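Transcriptional regulator containing CBS domains (Streptococcus pneumoniae, PDB 6UOF) probably senses a small ligand, such as a nucleotide, through its paired CBS domains and regulates transcription in response. Local coordinates at residues H13-L18 and R38-N43. Numbering follows the deposited sequence.
Sequences HEYGFL and RFPVIN
Tyr15 reaches from the end of helix 12-15 to the start of strand 39-42, its OH donating a 2.7 Å hydrogen bond to Arg38 O in that carbonyl's plane. With Tyr15 CG anti to the backbone N (chi1 179°), its ring slants against that of Phe39, planes at 59°, with Tyr15 CE2 3.7 Å from Phe39 CD1. The Phe39 ring in turn sets its edge against the backbone, CE1 lying 3.5 Å from Tyr15 O, a carbonyl that also accepts a hydrogen bond from Asn34. Gly16, the first residue past the helix, turns off with positive phi and lays its carbonyl O by the same ring edge, near CD1. Beyond this turn the chain joins the CBS-domain sheet as an outer parallel strand: Leu18 N donates to Pro40 O (3.0 Å), and Leu18 O receives Ile42 N (3.0 Å) and a CA-H contact from Val41. Leu18 CD1 approaches Phe39 CD2 at 4.1 Å, and Tyr27 of helix 24-34 touches both side chains. The looser side is at the partly exposed Phe17, which meets strand 39-42 at few points: CB near Pro40 CG, and CE2 3.8 Å from Ile42 CD1. At the other end, the partly exposed Arg38 side chain turns from helix 12-15 and touches Glu96.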
loop_
_atom_site.group_PDB
_atom_site.type_symbol
_atom_site.label_atom_id
_atom_site.label_comp_id
_atom_site.label_asym_id
_atom_site.label_seq_id
_atom_site.Cartn_x
_atom_site.Cartn_y
_atom_site.Cartn_z
ATOM N N HIS A 13 -6.998 3.949 7.175
ATOM C CA HIS A 13 -8.483 3.880 7.094
ATOM C C HIS A 13 -9.040 4.760 5.969
ATOM O O HIS A 13 -10.163 4.468 5.513
ATOM C CB HIS A 13 -9.111 4.247 8.429
ATOM C CG HIS A 13 -8.725 5.606 8.878
ATOM N ND1 HIS A 13 -7.597 5.829 9.647
ATOM C CD2 HIS A 13 -9.292 6.814 8.660
ATOM C CE1 HIS A 13 -7.499 7.123 9.893
ATOM N NE2 HIS A 13 -8.520 7.745 9.296
ATOM N N GLU A 14 -8.301 5.794 5.548
ATOM C CA GLU A 14 -8.779 6.693 4.466
ATOM C C GLU A 14 -8.536 6.020 3.116
ATOM O O GLU A 14 -9.473 5.953 2.297
ATOM C CB GLU A 14 -8.017 8.018 4.443
ATOM C CG GLU A 14 -8.155 8.864 5.688
ATOM C CD GLU A 14 -7.376 10.172 5.611
ATOM O OE1 GLU A 14 -6.864 10.510 4.509
ATOM O OE2 GLU A 14 -7.254 10.844 6.650
ATOM N N TYR A 15 -7.309 5.534 2.909
ATOM C CA TYR A 15 -6.892 4.964 1.605
ATOM C C TYR A 15 -7.404 3.534 1.409
ATOM O O TYR A 15 -7.868 3.169 0.298
ATOM C CB TYR A 15 -5.370 4.988 1.498
ATOM C CG TYR A 15 -4.906 4.394 0.199
ATOM C CD1 TYR A 15 -4.887 5.140 -0.960
ATOM C CD2 TYR A 15 -4.547 3.055 0.123
ATOM C CE1 TYR A 15 -4.502 4.586 -2.169
ATOM C CE2 TYR A 15 -4.145 2.488 -1.080
ATOM C CZ TYR A 15 -4.123 3.256 -2.231
ATOM O OH TYR A 15 -3.745 2.707 -3.428
ATOM N N GLY A 16 -7.334 2.740 2.467
ATOM C CA GLY A 16 -7.717 1.319 2.395
ATOM C C GLY A 16 -6.565 0.395 2.740
ATOM O O GLY A 16 -5.404 0.693 2.431
ATOM N N PHE A 17 -6.905 -0.737 3.328
ATOM C CA PHE A 17 -5.889 -1.771 3.603
ATOM C C PHE A 17 -6.615 -3.103 3.674
ATOM O O PHE A 17 -7.834 -3.146 3.880
ATOM C CB PHE A 17 -5.127 -1.512 4.904
ATOM C CG PHE A 17 -5.981 -1.676 6.134
ATOM C CD1 PHE A 17 -6.823 -0.663 6.575
ATOM C CD2 PHE A 17 -5.943 -2.862 6.853
ATOM C CE1 PHE A 17 -7.619 -0.845 7.694
ATOM C CE2 PHE A 17 -6.738 -3.040 7.977
ATOM C CZ PHE A 17 -7.574 -2.031 8.391
ATOM N N LEU A 18 -5.847 -4.171 3.484
ATOM C CA LEU A 18 -6.402 -5.536 3.641
ATOM C C LEU A 18 -5.631 -6.308 4.702
ATOM O O LEU A 18 -4.501 -5.946 5.013
ATOM C CB LEU A 18 -6.342 -6.267 2.303
ATOM C CG LEU A 18 -7.469 -5.850 1.357
ATOM C CD1 LEU A 18 -7.055 -5.925 -0.082
ATOM C CD2 LEU A 18 -8.737 -6.641 1.608
ATOM N N ARG A 38 -4.613 -0.911 -5.426
ATOM C CA ARG A 38 -3.337 -1.404 -4.859
ATOM C C ARG A 38 -3.349 -1.086 -3.370
ATOM O O ARG A 38 -3.428 0.091 -2.996
ATOM C CB ARG A 38 -2.144 -0.801 -5.589
ATOM C CG ARG A 38 -2.170 -1.111 -7.076
ATOM C CD ARG A 38 -0.916 -0.726 -7.819
ATOM N NE ARG A 38 -1.025 -1.167 -9.200
ATOM C CZ ARG A 38 -0.090 -1.002 -10.121
ATOM N NH1 ARG A 38 1.052 -0.410 -9.816
ATOM N NH2 ARG A 38 -0.296 -1.444 -11.346
ATOM N N PHE A 39 -3.301 -2.132 -2.567
ATOM C CA PHE A 39 -3.408 -1.923 -1.101
ATOM C C PHE A 39 -2.319 -2.643 -0.333
ATOM O O PHE A 39 -1.907 -3.753 -0.702
ATOM C CB PHE A 39 -4.740 -2.444 -0.559
ATOM C CG PHE A 39 -5.944 -1.791 -1.180
ATOM C CD1 PHE A 39 -6.310 -0.503 -0.821
ATOM C CD2 PHE A 39 -6.699 -2.435 -2.141
ATOM C CE1 PHE A 39 -7.402 0.112 -1.408
ATOM C CE2 PHE A 39 -7.798 -1.827 -2.713
ATOM C CZ PHE A 39 -8.144 -0.553 -2.353
ATOM N N PRO A 40 -1.846 -2.062 0.799
ATOM C CA PRO A 40 -0.955 -2.795 1.698
ATOM C C PRO A 40 -1.758 -3.882 2.413
ATOM O O PRO A 40 -2.944 -3.736 2.660
ATOM C CB PRO A 40 -0.491 -1.729 2.692
ATOM C CG PRO A 40 -1.650 -0.733 2.743
ATOM C CD PRO A 40 -2.199 -0.724 1.324
ATOM N N VAL A 41 -1.050 -4.948 2.769
ATOM C CA VAL A 41 -1.645 -6.090 3.516
ATOM C C VAL A 41 -0.922 -6.250 4.850
ATOM O O VAL A 41 0.312 -6.270 4.859
ATOM C CB VAL A 41 -1.539 -7.388 2.706
ATOM C CG1 VAL A 41 -2.285 -8.486 3.428
ATOM C CG2 VAL A 41 -2.068 -7.214 1.289
ATOM N N ILE A 42 -1.707 -6.374 5.922
ATOM C CA ILE A 42 -1.109 -6.549 7.275
ATOM C C ILE A 42 -1.465 -7.908 7.871
ATOM O O ILE A 42 -2.514 -8.469 7.571
ATOM C CB ILE A 42 -1.553 -5.427 8.229
ATOM C CG1 ILE A 42 -3.073 -5.387 8.418
ATOM C CG2 ILE A 42 -0.971 -4.102 7.785
ATOM C CD1 ILE A 42 -3.555 -4.456 9.522
ATOM N N ASN A 43 -0.590 -8.369 8.752
ATOM C CA ASN A 43 -0.908 -9.589 9.525
ATOM C C ASN A 43 -1.575 -9.179 10.844
ATOM O O ASN A 43 -1.850 -7.973 11.066
ATOM C CB ASN A 43 0.326 -10.475 9.713
ATOM C CG ASN A 43 1.397 -9.853 10.581
ATOM O OD1 ASN A 43 1.164 -8.836 11.232
ATOM N ND2 ASN A 43 2.565 -10.474 10.619
#